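PDB 3B4U: dihydrodipicolinate synthase, which probably catalyses the aldol-type condensation of pyruvate with aspartate semialdehyde, the first step of the lysine branch of the aspartate pathway, as a TIM-barrel lyase. Local coordinates for residues N101-P106 against L137-P142; T42-T47 against I75-L80; V113-L118 against T148-L153; K131-I136 against P162-G167. All blocks are in the same frame, centred on the assembly; numbering follows the deposited sequence.

Contact 1 (N101-P106 against L137-P142); sequences NILLAP and LVYNIP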
loop_
_atom_site.group_PDB
_atom_site.type_symbol
_atom_site.label_atom_id
_atom_site.label_comp_id
_atom_site.label_asym_id
_atom_site.label_seq_id
_atom_site.Cartn_x
_atom_site.Cartn_y
_atom_site.Cartn_z
ATOM N N ASN B 101 9.308 0.248 19.918
ATOM C CA ASN B 101 8.384 1.135 19.244
ATOM C C ASN B 101 7.815 0.428 18.035
ATOM O O ASN B 101 8.400 -0.535 17.509
ATOM C CB ASN B 101 9.093 2.418 18.680
ATOM C CG ASN B 101 9.582 3.362 19.726
ATOM O OD1 ASN B 101 8.801 4.196 20.263
ATOM N ND2 ASN B 101 10.838 3.283 20.018
ATOM N N ILE B 102 6.686 0.957 17.568
ATOM C CA ILE B 102 6.196 0.729 16.226
ATOM C C ILE B 102 6.499 1.968 15.385
ATOM O O ILE B 102 6.272 3.076 15.836
ATOM C CB ILE B 102 4.661 0.521 16.240
ATOM C CG1 ILE B 102 4.242 -0.573 17.237
ATOM C CG2 ILE B 102 4.148 0.200 14.816
ATOM C CD1 ILE B 102 4.896 -1.920 17.012
ATOM N N LEU B 103 6.981 1.773 14.158
ATOM C CA LEU B 103 7.081 2.840 13.167
ATOM C C LEU B 103 5.897 2.657 12.257
ATOM O O LEU B 103 5.893 1.757 11.417
ATOM C CB LEU B 103 8.403 2.743 12.424
ATOM C CG LEU B 103 8.560 3.766 11.297
ATOM C CD1 LEU B 103 8.572 5.199 11.841
ATOM C CD2 LEU B 103 9.830 3.485 10.485
ATOM N N LEU B 104 4.866 3.465 12.463
ATOM C CA LEU B 104 3.580 3.269 11.820
ATOM C C LEU B 104 3.342 4.274 10.715
ATOM O O LEU B 104 3.171 5.469 10.948
ATOM C CB LEU B 104 2.467 3.368 12.862
ATOM C CG LEU B 104 1.048 3.114 12.370
ATOM C CD1 LEU B 104 0.852 1.702 11.819
ATOM C CD2 LEU B 104 0.044 3.408 13.485
ATOM N N ALA B 105 3.288 3.767 9.492
ATOM C CA ALA B 105 2.920 4.587 8.361
ATOM C C ALA B 105 1.411 4.777 8.324
ATOM O O ALA B 105 0.665 3.895 8.715
ATOM C CB ALA B 105 3.393 3.961 7.042
ATOM N N PRO B 106 0.952 5.918 7.799
ATOM C CA PRO B 106 -0.465 6.017 7.437
ATOM C C PRO B 106 -0.751 5.041 6.282
ATOM O O PRO B 106 0.163 4.616 5.592
ATOM C CB PRO B 106 -0.610 7.460 6.962
ATOM C CG PRO B 106 0.737 7.743 6.360
ATOM C CD PRO B 106 1.729 7.066 7.276
ATOM N N LEU B 137 5.542 5.585 16.806
ATOM C CA LEU B 137 6.189 6.653 16.058
ATOM C C LEU B 137 5.476 6.759 14.730
ATOM O O LEU B 137 5.488 5.814 13.929
ATOM C CB LEU B 137 7.657 6.305 15.798
ATOM C CG LEU B 137 8.459 5.974 17.056
ATOM C CD1 LEU B 137 9.833 5.405 16.661
ATOM C CD2 LEU B 137 8.593 7.179 17.971
ATOM N N VAL B 138 4.795 7.868 14.439
ATOM C CA VAL B 138 4.085 7.984 13.174
ATOM C C VAL B 138 5.063 8.400 12.081
ATOM O O VAL B 138 5.948 9.227 12.281
ATOM C CB VAL B 138 2.855 8.916 13.301
ATOM C CG1 VAL B 138 1.850 8.286 14.258
ATOM C CG2 VAL B 138 3.217 10.322 13.691
ATOM N N TYR B 139 4.881 7.808 10.907
ATOM C CA TYR B 139 5.910 7.868 9.845
ATOM C C TYR B 139 5.479 8.810 8.732
ATOM O O TYR B 139 4.537 8.530 7.997
ATOM C CB TYR B 139 6.132 6.445 9.316
ATOM C CG TYR B 139 7.332 6.201 8.448
ATOM C CD1 TYR B 139 8.377 7.108 8.283
ATOM C CD2 TYR B 139 7.437 4.978 7.789
ATOM C CE1 TYR B 139 9.493 6.782 7.492
ATOM C CE2 TYR B 139 8.550 4.636 7.046
ATOM C CZ TYR B 139 9.571 5.544 6.913
ATOM O OH TYR B 139 10.645 5.205 6.122
ATOM N N ASN B 140 6.177 9.936 8.642
ATOM C CA ASN B 140 5.917 10.953 7.643
ATOM C C ASN B 140 6.929 10.840 6.510
ATOM O O ASN B 140 8.042 11.361 6.590
ATOM C CB ASN B 140 6.007 12.349 8.283
ATOM C CG ASN B 140 5.598 13.439 7.329
ATOM O OD1 ASN B 140 4.585 13.327 6.674
ATOM N ND2 ASN B 140 6.371 14.528 7.274
ATOM N N ILE B 141 6.535 10.149 5.460
ATOM C CA ILE B 141 7.410 9.913 4.305
ATOM C C ILE B 141 6.615 10.110 3.018
ATOM O O ILE B 141 6.393 9.188 2.220
ATOM C CB ILE B 141 8.167 8.575 4.422
ATOM C CG1 ILE B 141 9.221 8.475 3.303
ATOM C CG2 ILE B 141 7.235 7.359 4.493
ATOM C CD1 ILE B 141 10.192 7.345 3.482
ATOM N N PRO B 142 6.169 11.344 2.785
ATOM C CA PRO B 142 5.255 11.588 1.670
ATOM C C PRO B 142 5.838 11.279 0.290
ATOM O O PRO B 142 5.092 11.005 -0.632
ATOM C CB PRO B 142 4.898 13.072 1.831
ATOM C CG PRO B 142 5.960 13.632 2.684
ATOM C CD PRO B 142 6.357 12.552 3.610
#

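Contact 2 (T42-T47 against I75-L80); sequences TLFGTT and IVTGVL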
loop_
_atom_site.group_PDB
_atom_site.type_symbol
_atom_site.label_atom_id
_atom_site.label_comp_id
_atom_site.label_asym_id
_atom_site.label_seq_id
_atom_site.Cartn_x
_atom_site.Cartn_y
_atom_site.Cartn_z
ATOM N N THR B 42 15.582 -0.976 13.422
ATOM C CA THR B 42 14.206 -0.904 12.924
ATOM C C THR B 42 14.091 -1.932 11.805
ATOM O O THR B 42 14.791 -1.862 10.797
ATOM C CB THR B 42 13.855 0.484 12.406
ATOM O OG1 THR B 42 13.891 1.397 13.494
ATOM C CG2 THR B 42 12.480 0.516 11.805
ATOM N N LEU B 43 13.228 -2.916 12.025
ATOM C CA LEU B 43 12.959 -3.960 11.046
ATOM C C LEU B 43 11.749 -3.617 10.222
ATOM O O LEU B 43 10.791 -3.051 10.744
ATOM C CB LEU B 43 12.677 -5.285 11.780
ATOM C CG LEU B 43 13.717 -5.713 12.799
ATOM C CD1 LEU B 43 13.356 -7.099 13.328
ATOM C CD2 LEU B 43 15.155 -5.625 12.279
ATOM N N PHE B 44 11.762 -3.958 8.939
ATOM C CA PHE B 44 10.576 -3.849 8.103
ATOM C C PHE B 44 10.206 -2.398 7.843
ATOM O O PHE B 44 9.031 -2.098 7.608
ATOM C CB PHE B 44 9.343 -4.639 8.653
ATOM C CG PHE B 44 9.683 -5.909 9.389
ATOM C CD1 PHE B 44 10.401 -6.923 8.802
ATOM C CD2 PHE B 44 9.202 -6.096 10.683
ATOM C CE1 PHE B 44 10.686 -8.064 9.505
ATOM C CE2 PHE B 44 9.491 -7.287 11.364
ATOM C CZ PHE B 44 10.225 -8.233 10.768
ATOM N N GLY B 45 11.174 -1.480 7.855
ATOM C CA GLY B 45 10.917 -0.125 7.378
ATOM C C GLY B 45 11.116 -0.050 5.877
ATOM O O GLY B 45 11.299 -1.059 5.197
ATOM N N THR B 46 11.150 1.168 5.355
ATOM C CA THR B 46 11.311 1.381 3.931
ATOM C C THR B 46 12.626 0.770 3.428
ATOM O O THR B 46 12.646 0.048 2.431
ATOM C CB THR B 46 11.229 2.872 3.630
ATOM O OG1 THR B 46 9.961 3.383 4.079
ATOM C CG2 THR B 46 11.394 3.172 2.149
ATOM N N THR B 47 13.721 1.051 4.131
ATOM C CA THR B 47 15.045 0.561 3.761
ATOM C C THR B 47 15.181 -0.940 3.921
ATOM O O THR B 47 16.009 -1.578 3.292
ATOM C CB THR B 47 16.136 1.321 4.556
ATOM O OG1 THR B 47 15.898 2.728 4.433
ATOM C CG2 THR B 47 17.524 0.993 4.034
ATOM N N ILE B 75 14.517 -3.326 19.406
ATOM C CA ILE B 75 13.878 -3.585 18.122
ATOM C C ILE B 75 12.695 -2.654 17.958
ATOM O O ILE B 75 11.836 -2.532 18.826
ATOM C CB ILE B 75 13.387 -5.040 18.028
ATOM C CG1 ILE B 75 14.556 -6.002 18.170
ATOM C CG2 ILE B 75 12.649 -5.286 16.706
ATOM C CD1 ILE B 75 14.152 -7.470 18.268
ATOM N N VAL B 76 12.654 -1.975 16.817
ATOM C CA VAL B 76 11.506 -1.193 16.347
ATOM C C VAL B 76 10.950 -1.937 15.142
ATOM O O VAL B 76 11.727 -2.438 14.330
ATOM C CB VAL B 76 11.952 0.231 15.952
ATOM C CG1 VAL B 76 10.822 1.052 15.349
ATOM C CG2 VAL B 76 12.577 0.946 17.160
ATOM N N THR B 77 9.627 -2.047 15.003
ATOM C CA THR B 77 9.048 -2.686 13.831
ATOM C C THR B 77 8.265 -1.703 12.994
ATOM O O THR B 77 7.329 -1.052 13.491
ATOM C CB THR B 77 8.157 -3.869 14.214
ATOM O OG1 THR B 77 7.099 -3.431 15.054
ATOM C CG2 THR B 77 8.934 -4.927 14.945
ATOM N N GLY B 78 8.568 -1.636 11.706
ATOM C CA GLY B 78 7.757 -0.888 10.759
ATOM C C GLY B 78 6.462 -1.593 10.454
ATOM O O GLY B 78 6.428 -2.813 10.325
ATOM N N VAL B 79 5.400 -0.814 10.353
ATOM C CA VAL B 79 4.056 -1.272 9.982
ATOM C C VAL B 79 3.609 -0.335 8.876
ATOM O O VAL B 79 3.492 0.858 9.075
ATOM C CB VAL B 79 3.095 -1.263 11.196
ATOM C CG1 VAL B 79 1.682 -1.609 10.758
ATOM C CG2 VAL B 79 3.570 -2.297 12.248
ATOM N N LEU B 80 3.413 -0.907 7.695
ATOM C CA LEU B 80 3.293 -0.211 6.415
ATOM C C LEU B 80 2.093 -0.684 5.646
ATOM O O LEU B 80 2.152 -0.889 4.454
ATOM C CB LEU B 80 4.564 -0.409 5.585
ATOM C CG LEU B 80 5.913 -0.099 6.240
ATOM C CD1 LEU B 80 7.066 -0.392 5.263
ATOM C CD2 LEU B 80 5.999 1.362 6.730
#

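Contact 3 (V113-L118 against T148-L153); sequences VSDDGL and TLSVEL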
loop_
_atom_site.group_PDB
_atom_site.type_symbol
_atom_site.label_atom_id
_atom_site.label_comp_id
_atom_site.label_asym_id
_atom_site.label_seq_id
_atom_site.Cartn_x
_atom_site.Cartn_y
_atom_site.Cartn_z
ATOM N N VAL B 113 -5.847 11.951 0.847
ATOM C CA VAL B 113 -6.692 11.799 2.009
ATOM C C VAL B 113 -6.530 12.975 2.969
ATOM O O VAL B 113 -5.522 13.631 3.010
ATOM C CB VAL B 113 -6.444 10.449 2.712
ATOM C CG1 VAL B 113 -6.776 9.286 1.770
ATOM C CG2 VAL B 113 -5.010 10.346 3.259
ATOM N N SER B 114 -7.588 13.222 3.719
ATOM C CA SER B 114 -7.665 14.380 4.604
ATOM C C SER B 114 -7.048 14.111 5.970
ATOM O O SER B 114 -6.960 12.979 6.431
ATOM C CB SER B 114 -9.113 14.817 4.787
ATOM O OG SER B 114 -9.833 13.882 5.530
ATOM N N ASP B 115 -6.683 15.188 6.670
ATOM C CA ASP B 115 -6.237 15.069 8.049
ATOM C C ASP B 115 -7.315 14.418 8.911
ATOM O O ASP B 115 -7.001 13.605 9.772
ATOM C CB ASP B 115 -5.885 16.429 8.651
ATOM C CG ASP B 115 -4.565 16.967 8.186
ATOM O OD1 ASP B 115 -4.032 16.500 7.159
ATOM O OD2 ASP B 115 -4.051 17.879 8.868
ATOM N N ASP B 116 -8.587 14.780 8.711
ATOM C CA ASP B 116 -9.641 14.180 9.494
ATOM C C ASP B 116 -9.696 12.658 9.274
ATOM O O ASP B 116 -9.853 11.893 10.205
ATOM C CB ASP B 116 -10.982 14.821 9.164
ATOM C CG ASP B 116 -11.137 16.225 9.696
ATOM O OD1 ASP B 116 -10.320 16.675 10.528
ATOM O OD2 ASP B 116 -12.119 16.878 9.307
ATOM N N GLY B 117 -9.601 12.234 8.022
ATOM C CA GLY B 117 -9.578 10.828 7.699
ATOM C C GLY B 117 -8.415 10.098 8.350
ATOM O O GLY B 117 -8.555 9.004 8.884
ATOM N N LEU B 118 -7.257 10.731 8.321
ATOM C CA LEU B 118 -6.070 10.144 8.959
ATOM C C LEU B 118 -6.212 10.076 10.486
ATOM O O LEU B 118 -5.866 9.070 11.087
ATOM C CB LEU B 118 -4.835 10.938 8.578
ATOM C CG LEU B 118 -4.427 10.797 7.118
ATOM C CD1 LEU B 118 -3.358 11.804 6.800
ATOM C CD2 LEU B 118 -3.932 9.353 6.793
ATOM N N THR B 148 1.123 13.023 3.652
ATOM C CA THR B 148 1.792 13.874 4.610
ATOM C C THR B 148 1.067 13.837 5.934
ATOM O O THR B 148 -0.139 13.864 5.972
ATOM C CB THR B 148 1.827 15.303 4.071
ATOM O OG1 THR B 148 2.613 15.325 2.861
ATOM C CG2 THR B 148 2.432 16.265 5.074
ATOM N N LEU B 149 1.834 13.792 7.009
ATOM C CA LEU B 149 1.303 13.968 8.356
ATOM C C LEU B 149 1.591 15.396 8.784
ATOM O O LEU B 149 2.706 15.747 9.147
ATOM C CB LEU B 149 1.908 12.946 9.318
ATOM C CG LEU B 149 1.845 11.478 8.895
ATOM C CD1 LEU B 149 2.489 10.593 9.954
ATOM C CD2 LEU B 149 0.427 11.054 8.578
ATOM N N SER B 150 0.585 16.237 8.719
ATOM C CA SER B 150 0.764 17.642 9.018
ATOM C C SER B 150 1.125 17.870 10.477
ATOM O O SER B 150 0.837 17.048 11.346
ATOM C CB SER B 150 -0.498 18.423 8.676
ATOM O OG SER B 150 -1.516 18.118 9.610
ATOM N N VAL B 151 1.743 19.014 10.748
ATOM C CA VAL B 151 2.006 19.411 12.124
ATOM C C VAL B 151 0.720 19.421 12.936
ATOM O O VAL B 151 0.679 18.955 14.076
ATOM C CB VAL B 151 2.729 20.781 12.174
ATOM C CG1 VAL B 151 2.887 21.253 13.611
ATOM C CG2 VAL B 151 4.095 20.693 11.453
ATOM N N GLU B 152 -0.355 19.907 12.330
ATOM C CA GLU B 152 -1.648 19.982 12.984
ATOM C C GLU B 152 -2.162 18.571 13.341
ATOM O O GLU B 152 -2.666 18.336 14.442
ATOM C CB GLU B 152 -2.617 20.730 12.068
ATOM C CG GLU B 152 -2.291 22.221 11.911
ATOM C CD GLU B 152 -1.161 22.622 10.901
ATOM O OE1 GLU B 152 -0.547 21.845 10.102
ATOM O OE2 GLU B 152 -0.887 23.836 10.895
ATOM N N LEU B 153 -2.036 17.631 12.406
ATOM C CA LEU B 153 -2.438 16.251 12.669
ATOM C C LEU B 153 -1.623 15.659 13.795
ATOM O O LEU B 153 -2.165 15.007 14.675
ATOM C CB LEU B 153 -2.298 15.415 11.394
ATOM C CG LEU B 153 -2.637 13.937 11.623
ATOM C CD1 LEU B 153 -4.089 13.702 12.070
ATOM C CD2 LEU B 153 -2.339 13.152 10.355
HETATM O O HOH W 1 -1.869 15.048 7.712
#

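Contact 4 (K131-I136 against P162-G167); sequences KDARDI and PGIVTG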
loop_
_atom_site.group_PDB
_atom_site.type_symbol
_atom_site.label_atom_id
_atom_site.label_comp_id
_atom_site.label_asym_id
_atom_site.label_seq_id
_atom_site.Cartn_x
_atom_site.Cartn_y
_atom_site.Cartn_z
ATOM N N LYS B 131 -5.623 -1.620 25.213
ATOM C CA LYS B 131 -5.037 -0.984 26.363
ATOM C C LYS B 131 -3.522 -1.010 26.358
ATOM O O LYS B 131 -2.889 -0.190 26.998
ATOM C CB LYS B 131 -5.605 -1.609 27.659
ATOM C CG LYS B 131 -5.173 -3.038 27.906
ATOM C CD LYS B 131 -5.822 -3.633 29.167
ATOM C CE LYS B 131 -5.352 -5.061 29.369
ATOM N NZ LYS B 131 -5.879 -5.695 30.634
ATOM N N ASP B 132 -2.962 -1.992 25.678
ATOM C CA ASP B 132 -1.525 -2.146 25.561
ATOM C C ASP B 132 -0.825 -1.205 24.563
ATOM O O ASP B 132 0.389 -1.216 24.454
ATOM C CB ASP B 132 -1.230 -3.588 25.115
ATOM C CG ASP B 132 -1.695 -4.648 26.120
ATOM O OD1 ASP B 132 -1.690 -4.387 27.349
ATOM O OD2 ASP B 132 -2.042 -5.758 25.654
ATOM N N ALA B 133 -1.569 -0.427 23.797
ATOM C CA ALA B 133 -0.976 0.484 22.824
ATOM C C ALA B 133 -0.012 1.405 23.524
ATOM O O ALA B 133 -0.319 1.968 24.587
ATOM C CB ALA B 133 -2.085 1.270 22.153
ATOM N N ARG B 134 1.151 1.606 22.909
ATOM C CA ARG B 134 2.202 2.454 23.476
ATOM C C ARG B 134 3.205 2.698 22.352
ATOM O O ARG B 134 3.292 1.897 21.426
ATOM C CB ARG B 134 2.929 1.771 24.651
ATOM C CG ARG B 134 3.536 0.432 24.274
ATOM C CD ARG B 134 4.332 -0.221 25.406
ATOM N NE ARG B 134 4.900 -1.496 24.989
ATOM C CZ ARG B 134 6.022 -1.653 24.285
ATOM N NH1 ARG B 134 6.763 -0.609 23.924
ATOM N NH2 ARG B 134 6.344 -2.856 23.868
ATOM N N ASP B 135 3.980 3.771 22.466
ATOM C CA ASP B 135 5.283 3.849 21.780
ATOM C C ASP B 135 5.181 3.795 20.279
ATOM O O ASP B 135 6.033 3.223 19.611
ATOM C CB ASP B 135 6.242 2.813 22.377
ATOM C CG ASP B 135 6.463 3.043 23.869
ATOM O OD1 ASP B 135 6.481 4.223 24.268
ATOM O OD2 ASP B 135 6.628 2.068 24.617
ATOM N N ILE B 136 4.161 4.448 19.743
ATOM C CA ILE B 136 3.970 4.553 18.303
ATOM C C ILE B 136 4.666 5.805 17.780
ATOM O O ILE B 136 4.397 6.921 18.259
ATOM C CB ILE B 136 2.483 4.653 17.944
ATOM C CG1 ILE B 136 1.649 3.538 18.581
ATOM C CG2 ILE B 136 2.302 4.679 16.443
ATOM C CD1 ILE B 136 2.003 2.224 18.203
ATOM N N PRO B 162 -1.844 10.539 24.440
ATOM C CA PRO B 162 -0.595 10.658 25.178
ATOM C C PRO B 162 -0.050 9.294 25.603
ATOM O O PRO B 162 -0.792 8.436 26.028
ATOM C CB PRO B 162 -0.998 11.546 26.372
ATOM C CG PRO B 162 -2.430 11.270 26.551
ATOM C CD PRO B 162 -2.970 11.171 25.157
ATOM N N GLY B 163 1.257 9.093 25.448
ATOM C CA GLY B 163 1.885 7.799 25.705
ATOM C C GLY B 163 1.694 6.760 24.623
ATOM O O GLY B 163 2.371 5.697 24.662
ATOM N N ILE B 164 0.744 6.982 23.710
ATOM C CA ILE B 164 0.539 6.083 22.584
ATOM C C ILE B 164 1.307 6.664 21.397
ATOM O O ILE B 164 2.177 6.004 20.839
ATOM C CB ILE B 164 -0.943 5.850 22.283
ATOM C CG1 ILE B 164 -1.650 5.153 23.478
ATOM C CG2 ILE B 164 -1.066 5.017 21.004
ATOM C CD1 ILE B 164 -3.146 5.231 23.357
ATOM N N VAL B 165 1.011 7.884 21.013
ATOM C CA VAL B 165 1.799 8.565 19.979
ATOM C C VAL B 165 2.963 9.261 20.684
ATOM O O VAL B 165 2.762 10.254 21.407
ATOM C CB VAL B 165 0.963 9.534 19.165
ATOM C CG1 VAL B 165 1.861 10.341 18.202
ATOM C CG2 VAL B 165 -0.096 8.746 18.393
ATOM N N THR B 166 4.155 8.686 20.545
ATOM C CA THR B 166 5.313 9.109 21.278
ATOM C C THR B 166 6.373 9.790 20.417
ATOM O O THR B 166 7.365 10.279 20.947
ATOM C CB THR B 166 5.945 7.968 22.078
ATOM O OG1 THR B 166 6.413 6.978 21.158
ATOM C CG2 THR B 166 4.947 7.342 23.063
ATOM N N GLY B 167 6.168 9.838 19.107
ATOM C CA GLY B 167 7.157 10.449 18.255
ATOM C C GLY B 167 6.705 10.450 16.820
ATOM O O GLY B 167 5.629 9.964 16.463
HETATM O O HOH W 2 4.648 5.178 26.213
#

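Contact 1 (N101-P106 against L137-P142)
Strands 101-104 and 136-140 run side by side in the same direction as consecutive strands of the barrel, joined by helix 115-129. Three backbone bonds hold the pair. Leu137 N reaches Ile102 O at 2.8 Å and Leu104 N reaches Leu137 O at 2.8 Å, both nearly along the C=O axis. The third is bent: Tyr139 N lies 2.9 Å from Leu104 O but 45° above that carbonyl's plane, where the first strand ends at Leu104.

Tyr139 makes a large share of the side-chain contact. Its CG is anti to the backbone N (chi1 -167°), which directs the ring past Leu103. The CB packs on Leu103 CD1 at 3.7 Å, and CG still feels that methyl and Leu103 CG. Farther out, CD2 and CE2 pass to the other methyl: Leu103 CD2 sits 3.9 Å from the centroid of the Tyr139 ring, only 15° off its normal, a CH-pi contact. Ile141 CG2 covers the opposite face over its centre. At the tip, Tyr139 OH bonds to Thr46 OG1, and Tyr109 of the second subunit packs against Tyr139. Nearer the start of the strands, Leu137 CD1 rests on Asn101 CB at 3.7 Å.

The ring is thus held on both faces by aliphatic groups, and its hydroxyl by a hydrogen bond to Thr46. That is consistent with the tyrosine of the YNIP motif serving, as in its relatives, in a proton relay with a threonine and a tyrosine from the other subunit.

Contact 2 (T42-T47 against I75-L80)
Two straight backbone bonds register strand 40-43 against strand 75-79: Leu43 N donates to Val76 O at 2.8 Å, and Gly78 N donates to Leu43 O at 2.8 Å with an angle of 177°. Leu43 therefore uses both its N-H and its carbonyl on the neighbour. A CA-H...O contact from Thr42 CA to Val76 O (3.2 Å) supplements the first bond.

Van der Waals contact occupies both faces. Thr42 and Val76 lie alongside each other, pointing the same way, with Thr42 OG1 against Val76 CB at 3.3 Å; that hydroxyl finds its polar partner in Ser8. Across the sheet, Leu43 CD1 meets Ile75 CG2 obliquely at 3.9 Å. Beyond the strand, Phe44 turns back with a positive phi of 69°, its ring face over Leu43 CB and its edge toward Thr77 CB and Gly78 O.

Close backbone approach marks the end. Gly78 has no side chain, so Phe44 O can come within 3.6 Å of Gly78 CA, and Leu80 CD1 covers the same carbonyl oxygen at 3.5 Å.

Such a parallel pair, linked by helix 57-67 as a beta-alpha-beta unit and running out into the GTTGEG loop, is typical of the dihydrodipicolinate synthase TIM barrel.

Contact 3 (V113-L118 against T148-L153)
Two helix N-termini of the TIM barrel meet here, each begun by a serine N-cap: Ser114 caps helix 115-129 and Ser150 caps helix 151-160. The packed part is aliphatic. Leu118 and Leu153 cross at about a right angle, Leu118 CB lying 3.8 Å from Leu153 CD2, while Leu118 CD1 reaches on to Leu149 CD2 at 4.2 Å. The other methyl, Leu153 CD1, sits 3.7 Å from Asp115 O, so one leucine touches both side chain and backbone of the first helix. Phe119 adds to the cover of Leu153.

The opposite character prevails at the partly exposed end, where polar groups and a water span the gap. That water donates to Asp115 OD1 and to Thr148 O and accepts from Ser150 N, thereby tying the carboxylate to the chain just ahead of the second helix. Donors on both oxygens and a place in the first helical turn would favour a charged Asp115, though Glu152 nearby, itself paired through OE2 with Arg180, would work against it.

Ser150 OG joins the two helices: it accepts the capping N-H of Leu153 N at 2.9 Å and donates to Asp115 OD2 at 2.7 Å, arriving from above the carboxylate plane.

Contact 4 (K131-I136 against P162-G167)
In two neighbouring parallel strands of the TIM barrel, the starts of 136-140 and 165-170 are joined, together with the loops leading into them. Innermost are the bonds on either side of Ile136: its N donates to Ile164 O at 2.7 Å, nearly along the C=O axis, and Ile136 O takes Thr166 N at 2.9 Å in its carbonyl plane. Ile136 and Ile164 lie side by side, pointing the same way, with Ile136 CG1 3.9 Å from Ile164 CG2. That methyl also touches Ala133 CB at 4.0 Å, so Ile164 bridges the loop and the strand start; Phe126 of helix 115-129 packs against both isoleucines.

One step out, Asp135 has left-handed backbone angles (phi 62°, psi 39°), and its N makes a weak hydrogen bond to Gly163 O. Thr166 crosses Asp135 obliquely, its CG2 3.7 Å from Asp135 OD1. A water donates to both Asp135 OD1 and Gly163 O, giving that glycine carbonyl a second donor.

Farthest out, Arg134, with the water on OD1, limits the carboxylate's rotation. Its chain runs extended from CG to NE, and NH2 is taken by the carbonyls of Leu95 and Ala99, which sets the guanidinium. From there Arg134 NH1 makes a salt bridge of 2.8 Å to Asp135 OD2 on that oxygen's anti lone pair, with OD2 lying 4° out of the guanidinium plane.

Contacts 1, 2 and 4 belong to one continuous parallel sheet. Contact 1 is central, its centre 9 Å from contact 2's and 12 Å from contact 4's; Leu103 O to Val79 N (2.8 Å) and Gly167 O to Val138 N (3.0 Å) probably bond across the joins. Contact 3 lies beyond the C-terminal strand ends, where Asn140 OD1 meets Leu149 N at 2.8 Å; contact 4 is at the other end. Contacts 1 and 2 also meet at the probable active-site end, where Thr46 OG1 bonds Tyr139 OH (2.8 Å) and Tyr109 OH of the second subunit. A magnesium ion lies about 7 Å from the Leu80 side chain and about 9 Å from Ala105's.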